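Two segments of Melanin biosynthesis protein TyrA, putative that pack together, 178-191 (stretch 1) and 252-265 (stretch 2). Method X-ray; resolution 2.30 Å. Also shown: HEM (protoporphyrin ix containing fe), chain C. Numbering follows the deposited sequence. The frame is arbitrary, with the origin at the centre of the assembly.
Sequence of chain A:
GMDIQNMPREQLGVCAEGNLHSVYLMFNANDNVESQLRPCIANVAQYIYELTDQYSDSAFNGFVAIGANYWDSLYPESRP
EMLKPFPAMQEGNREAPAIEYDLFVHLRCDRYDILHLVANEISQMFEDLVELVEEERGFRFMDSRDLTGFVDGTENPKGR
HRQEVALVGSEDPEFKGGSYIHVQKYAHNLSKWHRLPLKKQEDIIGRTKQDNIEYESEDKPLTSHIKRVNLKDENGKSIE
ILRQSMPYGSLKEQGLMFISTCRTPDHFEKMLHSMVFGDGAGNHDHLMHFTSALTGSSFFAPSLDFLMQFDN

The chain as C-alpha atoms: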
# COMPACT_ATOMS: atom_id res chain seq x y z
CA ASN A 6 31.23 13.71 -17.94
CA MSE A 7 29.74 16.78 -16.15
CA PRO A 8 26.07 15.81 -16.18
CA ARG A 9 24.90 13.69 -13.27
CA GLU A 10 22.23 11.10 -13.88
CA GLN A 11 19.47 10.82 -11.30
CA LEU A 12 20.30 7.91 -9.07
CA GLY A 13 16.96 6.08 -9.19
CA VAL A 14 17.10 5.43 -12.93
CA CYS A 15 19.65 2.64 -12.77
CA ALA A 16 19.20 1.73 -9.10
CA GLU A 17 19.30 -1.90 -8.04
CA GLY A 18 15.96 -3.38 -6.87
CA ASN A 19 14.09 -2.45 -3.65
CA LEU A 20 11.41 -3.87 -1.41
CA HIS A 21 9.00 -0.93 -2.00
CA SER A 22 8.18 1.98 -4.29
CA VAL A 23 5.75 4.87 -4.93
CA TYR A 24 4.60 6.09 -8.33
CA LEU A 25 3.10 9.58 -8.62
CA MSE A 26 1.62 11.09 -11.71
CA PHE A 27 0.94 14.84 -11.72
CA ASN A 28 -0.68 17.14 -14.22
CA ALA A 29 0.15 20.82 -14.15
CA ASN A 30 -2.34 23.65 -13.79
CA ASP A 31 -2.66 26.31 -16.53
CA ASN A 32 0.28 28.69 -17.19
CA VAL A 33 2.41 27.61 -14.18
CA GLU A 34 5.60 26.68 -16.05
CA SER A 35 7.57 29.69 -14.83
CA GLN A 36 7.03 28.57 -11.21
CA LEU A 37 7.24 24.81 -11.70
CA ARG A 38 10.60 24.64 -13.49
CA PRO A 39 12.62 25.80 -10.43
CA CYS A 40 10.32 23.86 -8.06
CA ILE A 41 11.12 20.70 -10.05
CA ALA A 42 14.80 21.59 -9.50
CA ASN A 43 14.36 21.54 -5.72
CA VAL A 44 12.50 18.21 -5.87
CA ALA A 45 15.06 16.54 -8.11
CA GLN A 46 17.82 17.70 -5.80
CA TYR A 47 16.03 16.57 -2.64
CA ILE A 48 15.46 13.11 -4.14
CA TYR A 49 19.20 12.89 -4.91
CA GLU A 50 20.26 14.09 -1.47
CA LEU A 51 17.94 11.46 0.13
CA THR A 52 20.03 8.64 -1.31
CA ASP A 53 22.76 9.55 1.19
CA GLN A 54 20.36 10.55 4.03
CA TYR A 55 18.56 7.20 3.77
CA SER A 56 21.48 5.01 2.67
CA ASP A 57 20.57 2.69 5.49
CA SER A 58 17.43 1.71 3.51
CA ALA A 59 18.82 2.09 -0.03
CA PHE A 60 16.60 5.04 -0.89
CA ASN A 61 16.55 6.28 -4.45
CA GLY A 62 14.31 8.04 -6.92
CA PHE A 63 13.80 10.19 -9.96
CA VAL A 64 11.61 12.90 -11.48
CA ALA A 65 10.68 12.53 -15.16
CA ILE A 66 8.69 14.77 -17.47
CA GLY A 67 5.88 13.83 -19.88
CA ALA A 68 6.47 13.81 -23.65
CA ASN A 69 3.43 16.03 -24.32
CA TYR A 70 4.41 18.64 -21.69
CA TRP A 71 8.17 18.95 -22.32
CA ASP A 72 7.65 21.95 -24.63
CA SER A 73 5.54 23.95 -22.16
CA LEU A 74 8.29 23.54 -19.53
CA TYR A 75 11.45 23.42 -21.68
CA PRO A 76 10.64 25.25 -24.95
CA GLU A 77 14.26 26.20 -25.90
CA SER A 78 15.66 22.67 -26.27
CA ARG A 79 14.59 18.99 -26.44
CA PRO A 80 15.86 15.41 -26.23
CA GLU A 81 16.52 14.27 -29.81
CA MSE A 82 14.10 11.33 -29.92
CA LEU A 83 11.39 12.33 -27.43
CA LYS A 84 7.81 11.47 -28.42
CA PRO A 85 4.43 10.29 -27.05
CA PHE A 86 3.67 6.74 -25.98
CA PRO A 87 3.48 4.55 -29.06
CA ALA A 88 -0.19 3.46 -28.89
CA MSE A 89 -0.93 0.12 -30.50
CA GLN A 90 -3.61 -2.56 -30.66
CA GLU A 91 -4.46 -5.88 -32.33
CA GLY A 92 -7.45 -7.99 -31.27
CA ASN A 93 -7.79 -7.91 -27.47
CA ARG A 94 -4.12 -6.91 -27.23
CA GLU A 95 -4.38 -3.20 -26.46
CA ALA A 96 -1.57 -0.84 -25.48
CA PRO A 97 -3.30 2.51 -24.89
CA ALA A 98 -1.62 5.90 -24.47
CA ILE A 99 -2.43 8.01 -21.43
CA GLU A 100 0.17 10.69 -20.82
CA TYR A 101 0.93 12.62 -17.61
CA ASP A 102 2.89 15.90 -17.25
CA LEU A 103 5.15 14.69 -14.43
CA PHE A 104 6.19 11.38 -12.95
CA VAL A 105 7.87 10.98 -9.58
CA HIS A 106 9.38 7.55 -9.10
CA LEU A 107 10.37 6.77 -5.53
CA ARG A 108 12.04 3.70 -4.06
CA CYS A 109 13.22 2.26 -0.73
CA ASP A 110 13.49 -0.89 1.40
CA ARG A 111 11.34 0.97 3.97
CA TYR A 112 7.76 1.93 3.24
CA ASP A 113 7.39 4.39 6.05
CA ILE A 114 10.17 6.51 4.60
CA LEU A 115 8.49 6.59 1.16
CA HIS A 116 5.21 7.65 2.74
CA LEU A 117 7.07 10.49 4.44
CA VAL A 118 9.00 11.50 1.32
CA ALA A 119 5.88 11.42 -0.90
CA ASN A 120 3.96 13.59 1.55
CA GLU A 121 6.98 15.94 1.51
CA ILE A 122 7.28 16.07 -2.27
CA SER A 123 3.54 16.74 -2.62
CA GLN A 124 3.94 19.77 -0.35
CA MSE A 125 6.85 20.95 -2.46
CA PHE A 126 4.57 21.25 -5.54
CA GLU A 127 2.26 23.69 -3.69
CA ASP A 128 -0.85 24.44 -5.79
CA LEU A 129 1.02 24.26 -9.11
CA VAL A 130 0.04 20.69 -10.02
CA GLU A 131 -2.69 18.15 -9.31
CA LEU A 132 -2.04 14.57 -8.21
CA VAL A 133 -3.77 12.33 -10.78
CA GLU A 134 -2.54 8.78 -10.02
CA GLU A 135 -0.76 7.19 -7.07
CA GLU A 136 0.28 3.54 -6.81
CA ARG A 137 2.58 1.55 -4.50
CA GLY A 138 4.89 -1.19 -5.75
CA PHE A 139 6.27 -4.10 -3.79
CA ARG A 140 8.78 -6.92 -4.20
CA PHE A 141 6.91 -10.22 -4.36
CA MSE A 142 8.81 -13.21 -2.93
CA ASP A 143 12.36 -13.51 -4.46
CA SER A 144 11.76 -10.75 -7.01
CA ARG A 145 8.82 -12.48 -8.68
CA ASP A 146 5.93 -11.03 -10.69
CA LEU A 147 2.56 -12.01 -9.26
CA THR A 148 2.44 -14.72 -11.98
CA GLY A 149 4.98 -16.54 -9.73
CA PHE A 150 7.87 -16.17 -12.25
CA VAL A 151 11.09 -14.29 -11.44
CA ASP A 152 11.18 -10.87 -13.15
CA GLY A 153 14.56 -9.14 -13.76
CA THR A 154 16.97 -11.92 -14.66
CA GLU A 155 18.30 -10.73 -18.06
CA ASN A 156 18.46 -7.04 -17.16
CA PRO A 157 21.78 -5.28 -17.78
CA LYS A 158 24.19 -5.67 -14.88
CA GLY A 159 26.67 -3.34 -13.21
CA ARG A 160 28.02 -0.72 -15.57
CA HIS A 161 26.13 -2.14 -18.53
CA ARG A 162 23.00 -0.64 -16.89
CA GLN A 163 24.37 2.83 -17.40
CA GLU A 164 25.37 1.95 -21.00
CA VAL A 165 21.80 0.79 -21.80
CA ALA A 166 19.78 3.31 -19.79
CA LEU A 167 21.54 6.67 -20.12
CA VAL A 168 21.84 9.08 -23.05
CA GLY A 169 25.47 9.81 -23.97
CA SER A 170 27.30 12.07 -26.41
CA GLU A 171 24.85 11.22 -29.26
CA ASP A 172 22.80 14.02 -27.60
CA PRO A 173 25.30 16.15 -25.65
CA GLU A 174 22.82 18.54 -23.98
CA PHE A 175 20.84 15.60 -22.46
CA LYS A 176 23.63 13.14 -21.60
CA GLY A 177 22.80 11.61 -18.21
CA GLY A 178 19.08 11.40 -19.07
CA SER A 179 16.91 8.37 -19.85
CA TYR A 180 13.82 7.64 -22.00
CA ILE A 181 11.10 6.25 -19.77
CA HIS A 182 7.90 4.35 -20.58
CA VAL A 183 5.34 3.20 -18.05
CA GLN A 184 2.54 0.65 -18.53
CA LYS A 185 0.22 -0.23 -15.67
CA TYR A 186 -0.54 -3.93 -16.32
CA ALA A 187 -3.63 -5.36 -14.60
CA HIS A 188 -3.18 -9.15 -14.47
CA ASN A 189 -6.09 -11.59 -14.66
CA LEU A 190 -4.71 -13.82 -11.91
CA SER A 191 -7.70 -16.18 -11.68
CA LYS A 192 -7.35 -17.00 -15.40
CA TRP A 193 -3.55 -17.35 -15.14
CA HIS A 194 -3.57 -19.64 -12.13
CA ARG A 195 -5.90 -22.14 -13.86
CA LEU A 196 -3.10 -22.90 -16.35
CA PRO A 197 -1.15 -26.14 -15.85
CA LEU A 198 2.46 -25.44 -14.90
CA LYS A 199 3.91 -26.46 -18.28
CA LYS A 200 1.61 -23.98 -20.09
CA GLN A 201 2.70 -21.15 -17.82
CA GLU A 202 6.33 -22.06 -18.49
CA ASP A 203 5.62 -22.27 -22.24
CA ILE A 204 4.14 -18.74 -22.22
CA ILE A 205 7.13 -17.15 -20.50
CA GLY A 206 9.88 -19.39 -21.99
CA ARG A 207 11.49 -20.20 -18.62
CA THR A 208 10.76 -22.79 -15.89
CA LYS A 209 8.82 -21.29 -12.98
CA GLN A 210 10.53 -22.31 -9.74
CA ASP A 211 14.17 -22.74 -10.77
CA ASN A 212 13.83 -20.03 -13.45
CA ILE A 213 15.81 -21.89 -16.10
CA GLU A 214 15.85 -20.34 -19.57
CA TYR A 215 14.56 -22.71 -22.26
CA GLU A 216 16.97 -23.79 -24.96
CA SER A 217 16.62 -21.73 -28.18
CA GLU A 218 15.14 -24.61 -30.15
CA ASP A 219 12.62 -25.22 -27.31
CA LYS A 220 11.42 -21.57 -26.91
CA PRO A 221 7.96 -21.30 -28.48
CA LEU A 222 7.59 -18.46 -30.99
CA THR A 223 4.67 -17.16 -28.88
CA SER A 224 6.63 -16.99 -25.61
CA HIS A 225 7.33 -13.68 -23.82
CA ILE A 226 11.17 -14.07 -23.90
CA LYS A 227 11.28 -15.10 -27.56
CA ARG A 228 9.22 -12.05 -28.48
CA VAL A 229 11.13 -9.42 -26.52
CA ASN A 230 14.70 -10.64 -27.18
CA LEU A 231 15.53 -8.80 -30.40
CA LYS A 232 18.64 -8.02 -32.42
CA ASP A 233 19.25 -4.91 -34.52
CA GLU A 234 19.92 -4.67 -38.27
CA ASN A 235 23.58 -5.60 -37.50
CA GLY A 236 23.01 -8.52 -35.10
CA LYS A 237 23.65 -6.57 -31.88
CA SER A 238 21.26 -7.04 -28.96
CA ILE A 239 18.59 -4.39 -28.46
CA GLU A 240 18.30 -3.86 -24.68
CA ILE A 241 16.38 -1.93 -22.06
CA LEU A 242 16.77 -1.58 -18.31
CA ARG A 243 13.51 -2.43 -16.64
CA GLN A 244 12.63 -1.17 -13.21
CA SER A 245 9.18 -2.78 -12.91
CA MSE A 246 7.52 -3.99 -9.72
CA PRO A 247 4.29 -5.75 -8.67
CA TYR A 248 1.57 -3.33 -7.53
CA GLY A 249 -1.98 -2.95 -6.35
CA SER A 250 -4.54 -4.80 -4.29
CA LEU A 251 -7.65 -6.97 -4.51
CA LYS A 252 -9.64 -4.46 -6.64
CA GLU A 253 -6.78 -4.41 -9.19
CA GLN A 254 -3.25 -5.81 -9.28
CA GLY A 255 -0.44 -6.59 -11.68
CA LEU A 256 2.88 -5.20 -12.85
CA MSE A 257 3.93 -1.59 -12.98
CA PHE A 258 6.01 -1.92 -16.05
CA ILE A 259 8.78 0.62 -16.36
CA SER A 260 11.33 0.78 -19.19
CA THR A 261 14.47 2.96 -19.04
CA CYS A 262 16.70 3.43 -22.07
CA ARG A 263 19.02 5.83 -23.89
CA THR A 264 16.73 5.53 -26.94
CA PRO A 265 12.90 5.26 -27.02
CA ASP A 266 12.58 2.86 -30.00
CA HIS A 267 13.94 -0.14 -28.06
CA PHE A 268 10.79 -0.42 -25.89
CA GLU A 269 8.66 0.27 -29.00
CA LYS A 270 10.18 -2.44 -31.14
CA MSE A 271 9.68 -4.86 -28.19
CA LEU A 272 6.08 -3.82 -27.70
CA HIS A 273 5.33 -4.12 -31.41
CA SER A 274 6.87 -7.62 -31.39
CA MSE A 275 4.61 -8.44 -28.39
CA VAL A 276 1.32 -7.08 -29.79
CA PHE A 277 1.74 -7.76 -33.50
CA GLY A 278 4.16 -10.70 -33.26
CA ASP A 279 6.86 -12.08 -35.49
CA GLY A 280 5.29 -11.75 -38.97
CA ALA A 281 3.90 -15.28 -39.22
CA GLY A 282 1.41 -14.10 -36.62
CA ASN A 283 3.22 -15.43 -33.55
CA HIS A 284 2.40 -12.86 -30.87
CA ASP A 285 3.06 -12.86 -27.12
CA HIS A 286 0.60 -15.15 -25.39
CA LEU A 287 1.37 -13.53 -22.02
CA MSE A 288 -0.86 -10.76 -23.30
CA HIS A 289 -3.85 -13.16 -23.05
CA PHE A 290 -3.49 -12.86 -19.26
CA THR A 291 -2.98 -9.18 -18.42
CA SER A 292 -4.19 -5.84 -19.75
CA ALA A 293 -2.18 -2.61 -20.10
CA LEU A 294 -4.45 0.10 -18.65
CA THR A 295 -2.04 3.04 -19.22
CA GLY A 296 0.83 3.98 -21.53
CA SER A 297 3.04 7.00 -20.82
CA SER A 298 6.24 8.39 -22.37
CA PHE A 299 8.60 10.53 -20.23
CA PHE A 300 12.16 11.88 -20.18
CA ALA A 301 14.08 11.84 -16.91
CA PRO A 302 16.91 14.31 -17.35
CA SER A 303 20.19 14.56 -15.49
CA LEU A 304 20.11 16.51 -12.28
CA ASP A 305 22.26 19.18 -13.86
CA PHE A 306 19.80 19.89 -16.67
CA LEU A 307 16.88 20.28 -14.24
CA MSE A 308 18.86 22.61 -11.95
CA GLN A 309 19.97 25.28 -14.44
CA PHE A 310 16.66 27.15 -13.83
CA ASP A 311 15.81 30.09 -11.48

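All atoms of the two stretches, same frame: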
# COMPACT_ATOMS: atom_id res chain seq x y z
N GLY A 178 20.53 11.59 -19.11
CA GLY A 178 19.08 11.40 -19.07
C GLY A 178 18.68 10.07 -19.65
O GLY A 178 19.46 9.43 -20.35
N SER A 179 17.45 9.64 -19.35
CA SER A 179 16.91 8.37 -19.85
C SER A 179 15.49 8.51 -20.45
O SER A 179 14.70 9.35 -20.02
CB SER A 179 16.92 7.34 -18.71
OG SER A 179 16.55 6.05 -19.15
N TYR A 180 15.18 7.68 -21.45
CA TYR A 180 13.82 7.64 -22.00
C TYR A 180 12.99 6.62 -21.23
O TYR A 180 13.35 5.44 -21.14
CB TYR A 180 13.82 7.33 -23.50
CG TYR A 180 14.38 8.45 -24.37
CD1 TYR A 180 13.59 9.53 -24.76
CD2 TYR A 180 15.70 8.43 -24.80
CE1 TYR A 180 14.11 10.56 -25.57
CE2 TYR A 180 16.23 9.44 -25.59
CZ TYR A 180 15.44 10.51 -25.98
OH TYR A 180 15.98 11.51 -26.78
N ILE A 181 11.87 7.08 -20.68
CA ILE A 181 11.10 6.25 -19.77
C ILE A 181 9.70 5.97 -20.31
O ILE A 181 9.04 6.85 -20.82
CB ILE A 181 11.06 6.92 -18.38
CG1 ILE A 181 12.52 7.06 -17.90
CG2 ILE A 181 10.20 6.12 -17.39
CD1 ILE A 181 12.69 7.46 -16.49
N HIS A 182 9.25 4.72 -20.19
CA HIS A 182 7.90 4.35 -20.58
C HIS A 182 7.28 3.53 -19.45
O HIS A 182 7.94 2.66 -18.86
CB HIS A 182 7.90 3.53 -21.86
CG HIS A 182 8.35 4.28 -23.07
ND1 HIS A 182 9.65 4.25 -23.52
CD2 HIS A 182 7.67 5.09 -23.92
CE1 HIS A 182 9.76 5.01 -24.60
NE2 HIS A 182 8.57 5.53 -24.86
N VAL A 183 6.01 3.81 -19.17
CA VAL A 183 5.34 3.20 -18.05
C VAL A 183 4.02 2.59 -18.56
O VAL A 183 3.24 3.27 -19.26
CB VAL A 183 5.10 4.25 -16.97
CG1 VAL A 183 4.46 3.66 -15.74
CG2 VAL A 183 6.41 4.95 -16.61
N GLN A 184 3.80 1.32 -18.24
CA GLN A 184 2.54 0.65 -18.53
C GLN A 184 2.05 0.03 -17.24
O GLN A 184 2.74 -0.78 -16.65
CB GLN A 184 2.73 -0.47 -19.56
CG GLN A 184 3.15 -0.02 -20.95
CD GLN A 184 2.92 -1.12 -21.99
OE1 GLN A 184 3.76 -2.00 -22.18
NE2 GLN A 184 1.77 -1.07 -22.67
N LYS A 185 0.85 0.42 -16.81
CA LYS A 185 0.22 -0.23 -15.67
C LYS A 185 -0.53 -1.46 -16.19
O LYS A 185 -1.58 -1.31 -16.82
CB LYS A 185 -0.77 0.70 -14.96
CG LYS A 185 -1.33 0.09 -13.65
CD LYS A 185 -2.22 1.05 -12.87
CE LYS A 185 -3.64 1.07 -13.40
NZ LYS A 185 -4.54 1.89 -12.55
N TYR A 186 0.04 -2.64 -15.92
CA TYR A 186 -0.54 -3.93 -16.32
C TYR A 186 -1.40 -4.53 -15.19
O TYR A 186 -0.90 -4.83 -14.10
CB TYR A 186 0.55 -4.93 -16.72
CG TYR A 186 1.13 -4.75 -18.12
CD1 TYR A 186 0.56 -5.35 -19.21
CD2 TYR A 186 2.26 -3.98 -18.34
CE1 TYR A 186 1.09 -5.20 -20.51
CE2 TYR A 186 2.81 -3.81 -19.63
CZ TYR A 186 2.21 -4.43 -20.70
OH TYR A 186 2.73 -4.29 -21.98
N ALA A 187 -2.69 -4.70 -15.49
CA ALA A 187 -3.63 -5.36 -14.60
C ALA A 187 -3.71 -6.84 -15.02
O ALA A 187 -4.21 -7.16 -16.09
CB ALA A 187 -5.00 -4.70 -14.69
N HIS A 188 -3.22 -7.73 -14.16
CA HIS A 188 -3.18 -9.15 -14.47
C HIS A 188 -4.57 -9.72 -14.18
O HIS A 188 -5.26 -9.26 -13.27
CB HIS A 188 -2.15 -9.88 -13.58
CG HIS A 188 -0.73 -9.53 -13.86
ND1 HIS A 188 -0.34 -8.68 -14.87
CD2 HIS A 188 0.42 -9.94 -13.26
CE1 HIS A 188 0.98 -8.57 -14.87
NE2 HIS A 188 1.46 -9.33 -13.90
N ASN A 189 -4.95 -10.73 -14.97
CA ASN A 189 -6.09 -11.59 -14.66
C ASN A 189 -5.55 -12.85 -13.97
O ASN A 189 -5.28 -13.88 -14.60
CB ASN A 189 -6.84 -11.94 -15.95
CG ASN A 189 -8.16 -12.65 -15.70
OD1 ASN A 189 -8.49 -13.02 -14.57
ND2 ASN A 189 -8.93 -12.84 -16.78
N LEU A 190 -5.39 -12.77 -12.66
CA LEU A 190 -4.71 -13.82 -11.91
C LEU A 190 -5.53 -15.11 -11.81
O LEU A 190 -4.95 -16.21 -11.77
CB LEU A 190 -4.34 -13.33 -10.51
CG LEU A 190 -3.24 -12.27 -10.49
CD1 LEU A 190 -3.05 -11.79 -9.07
CD2 LEU A 190 -1.92 -12.76 -11.04
N SER A 191 -6.85 -14.99 -11.77
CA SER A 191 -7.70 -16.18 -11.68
C SER A 191 -7.54 -17.02 -12.94
O SER A 191 -7.41 -18.24 -12.86
CB SER A 191 -9.18 -15.83 -11.45
OG SER A 191 -9.64 -14.95 -12.46
N LYS A 252 -8.95 -5.16 -5.53
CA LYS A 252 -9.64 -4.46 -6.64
C LYS A 252 -8.91 -4.59 -7.99
O LYS A 252 -9.52 -4.89 -9.03
CB LYS A 252 -9.81 -2.97 -6.32
CG LYS A 252 -10.96 -2.65 -5.34
N GLU A 253 -7.60 -4.37 -7.96
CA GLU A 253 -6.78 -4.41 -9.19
C GLU A 253 -5.31 -4.58 -8.83
O GLU A 253 -4.80 -3.95 -7.89
CB GLU A 253 -7.03 -3.11 -9.98
CG GLU A 253 -6.10 -2.80 -11.16
CD GLU A 253 -6.26 -1.35 -11.63
OE1 GLU A 253 -7.36 -0.98 -12.09
OE2 GLU A 253 -5.30 -0.56 -11.53
N GLN A 254 -4.62 -5.45 -9.58
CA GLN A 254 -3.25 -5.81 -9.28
C GLN A 254 -2.51 -6.40 -10.48
O GLN A 254 -3.06 -7.15 -11.29
CB GLN A 254 -3.22 -6.81 -8.14
CG GLN A 254 -3.73 -8.20 -8.48
CD GLN A 254 -3.86 -9.03 -7.22
OE1 GLN A 254 -2.87 -9.42 -6.64
NE2 GLN A 254 -5.07 -9.31 -6.81
N GLY A 255 -1.24 -6.07 -10.58
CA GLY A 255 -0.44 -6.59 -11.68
C GLY A 255 0.98 -6.08 -11.57
O GLY A 255 1.52 -6.06 -10.49
N LEU A 256 1.53 -5.69 -12.72
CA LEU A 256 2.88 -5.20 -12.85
C LEU A 256 2.88 -3.74 -13.26
O LEU A 256 2.17 -3.33 -14.20
CB LEU A 256 3.65 -5.98 -13.94
CG LEU A 256 5.16 -5.71 -13.97
CD1 LEU A 256 5.79 -6.34 -12.77
CD2 LEU A 256 5.85 -6.20 -15.23
N MSE A 257 3.68 -2.95 -12.56
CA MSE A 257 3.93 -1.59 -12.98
C MSE A 257 5.16 -1.67 -13.84
O MSE A 257 6.30 -1.61 -13.34
CB MSE A 257 4.16 -0.67 -11.81
CG MSE A 257 4.29 0.81 -12.22
SE MSE A 257 2.72 1.59 -13.00
CE MSE A 257 1.54 1.40 -11.56
N PHE A 258 4.92 -1.81 -15.13
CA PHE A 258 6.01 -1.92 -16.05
C PHE A 258 6.67 -0.59 -16.33
O PHE A 258 6.02 0.37 -16.75
CB PHE A 258 5.60 -2.52 -17.38
CG PHE A 258 6.74 -2.68 -18.30
CD1 PHE A 258 7.50 -3.83 -18.25
CD2 PHE A 258 7.08 -1.67 -19.18
CE1 PHE A 258 8.59 -4.00 -19.10
CE2 PHE A 258 8.17 -1.82 -20.04
CZ PHE A 258 8.93 -3.00 -20.00
N ILE A 259 7.99 -0.57 -16.13
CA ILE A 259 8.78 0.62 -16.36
C ILE A 259 9.99 0.26 -17.21
O ILE A 259 10.78 -0.58 -16.81
CB ILE A 259 9.23 1.25 -15.04
CG1 ILE A 259 8.00 1.48 -14.13
CG2 ILE A 259 10.02 2.53 -15.31
CD1 ILE A 259 8.26 2.24 -12.87
N SER A 260 10.13 0.91 -18.37
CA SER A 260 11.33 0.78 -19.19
C SER A 260 12.19 2.04 -19.12
O SER A 260 11.66 3.15 -19.11
CB SER A 260 10.96 0.53 -20.63
OG SER A 260 12.11 0.64 -21.49
N THR A 261 13.51 1.86 -19.07
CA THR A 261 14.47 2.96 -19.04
C THR A 261 15.54 2.67 -20.08
O THR A 261 16.05 1.56 -20.13
CB THR A 261 15.14 3.10 -17.66
OG1 THR A 261 16.04 2.00 -17.44
CG2 THR A 261 14.11 3.13 -16.54
N CYS A 262 15.86 3.66 -20.90
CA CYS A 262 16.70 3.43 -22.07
C CYS A 262 17.26 4.73 -22.64
O CYS A 262 16.65 5.78 -22.53
CB CYS A 262 15.86 2.71 -23.12
SG CYS A 262 16.78 1.99 -24.51
N ARG A 263 18.42 4.65 -23.28
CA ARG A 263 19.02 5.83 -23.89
C ARG A 263 18.32 6.20 -25.20
O ARG A 263 18.51 7.31 -25.70
CB ARG A 263 20.50 5.62 -24.14
CG ARG A 263 20.84 4.95 -25.45
CD ARG A 263 22.19 4.30 -25.36
NE ARG A 263 23.27 5.27 -25.28
CZ ARG A 263 24.55 4.96 -25.16
NH1 ARG A 263 24.93 3.68 -25.11
NH2 ARG A 263 25.46 5.92 -25.10
N THR A 264 17.53 5.27 -25.74
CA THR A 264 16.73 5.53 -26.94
C THR A 264 15.31 4.98 -26.74
O THR A 264 15.15 3.91 -26.15
CB THR A 264 17.38 4.94 -28.22
OG1 THR A 264 16.47 5.07 -29.31
CG2 THR A 264 17.72 3.47 -28.06
N PRO A 265 14.29 5.71 -27.22
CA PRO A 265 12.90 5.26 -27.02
C PRO A 265 12.40 4.15 -27.98
O PRO A 265 11.33 3.58 -27.75
CB PRO A 265 12.09 6.54 -27.24
CG PRO A 265 12.91 7.36 -28.22
CD PRO A 265 14.36 6.99 -27.97
CHA HEM C . 11.74 -10.78 -19.62
CHB HEM C . 7.58 -10.63 -17.19
CHC HEM C . 6.11 -6.91 -19.82
CHD HEM C . 10.45 -6.68 -21.86
C1A HEM C . 10.73 -11.09 -18.75
C2A HEM C . 10.71 -12.21 -17.84
C3A HEM C . 9.55 -12.15 -17.17
C4A HEM C . 8.82 -11.00 -17.64
CMA HEM C . 9.03 -13.11 -16.09
CAA HEM C . 11.84 -13.26 -17.69
CBA HEM C . 12.87 -12.85 -16.61
CGA HEM C . 13.81 -11.79 -17.13
O1A HEM C . 13.70 -10.60 -16.73
O2A HEM C . 14.70 -12.13 -17.96
C1B HEM C . 6.83 -9.62 -17.71
C2B HEM C . 5.49 -9.29 -17.28
C3B HEM C . 5.08 -8.25 -18.01
C4B HEM C . 6.15 -7.91 -18.91
CMB HEM C . 4.74 -10.06 -16.16
CAB HEM C . 3.74 -7.49 -17.99
CBB HEM C . 2.60 -8.12 -17.73
C1C HEM C . 7.16 -6.55 -20.61
C2C HEM C . 7.10 -5.49 -21.59
C3C HEM C . 8.31 -5.42 -22.16
C4C HEM C . 9.14 -6.43 -21.55
CMC HEM C . 5.84 -4.66 -21.85
CAC HEM C . 8.79 -4.47 -23.27
CBC HEM C . 8.02 -3.54 -23.87
C1D HEM C . 11.20 -7.74 -21.44
C2D HEM C . 12.58 -7.94 -21.80
C3D HEM C . 12.99 -9.23 -21.10
C4D HEM C . 11.81 -9.66 -20.39
CMD HEM C . 13.44 -7.05 -22.71
CAD HEM C . 14.35 -9.94 -21.13
CBD HEM C . 14.28 -11.03 -22.19
CGD HEM C . 15.63 -11.60 -22.52
O1D HEM C . 15.91 -12.76 -22.09
O2D HEM C . 16.42 -10.89 -23.21
NA HEM C . 9.55 -10.36 -18.61
NB HEM C . 7.21 -8.75 -18.71
NC HEM C . 8.41 -7.11 -20.59
ND HEM C . 10.78 -8.76 -20.61
FE HEM C . 8.90 -8.88 -19.76
O HOH W 1 12.12 3.31 -22.69
O HOH W 2 -6.27 -7.37 -11.33

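Residues 179-188 and 254-262 lie side by side as antiparallel strands, their directions 155° apart, and together the two stretches bury 1145 Å². A ladder of backbone hydrogen bonds joins them, among them His 182 N to Ser 260 O (3.1 Å), Ser 260 N to His 182 O (2.8 Å) and Gln 184 N to Phe 258 O (2.8 Å). It continues to His 188 N, which donates to Gln 254 O at 2.9 Å.

The closest fit is at Gly 255. With no side chain, its CA comes to 3.0 Å from Tyr 186 O and lies over the face of the His 188 ring, 3.7 Å from the ring centroid. A CB here would point toward the partner strand and fall 1.7 Å from Tyr 186 O, so the strands can come this close here only because residue 255 is a glycine; the His 188 ring then packs on its bare CA.

At the other end the bump is Pro 265. Its CD sits over one face of the Tyr 180 ring, 3.8 Å from the centroid, while Arg 263 O meets the ring edge, 3.1 Å from Tyr 180 CE2. Nearby, water 1 fills the gap between polar groups, bonding Tyr 180 O (2.9 Å), His 182 ND1 (2.8 Å) and Ser 260 OG (2.9 Å).

One sheet face carries Ile 181, Val 183, Ile 259 and Met 257, a selenomethionine. Branched side chains mesh here, with Ile 181 CG2 4.2 Å from Ile 259 CG2, and the folded Met 257 side chain brings SE to 3.8 Å from Val 183 CG1. Farther along, the long arm of Lys 185 reaches Glu 253 in a salt bridge, NZ to OE2 2.8 Å.

Tyr 186, Leu 256 and Phe 258 share the other face with Gln 184. Tyr 186 CD2 packs 3.8 Å from Phe 258 CB, and the Phe 258 ring lies face-on to the heme, CE1 to C2C 3.3 Å.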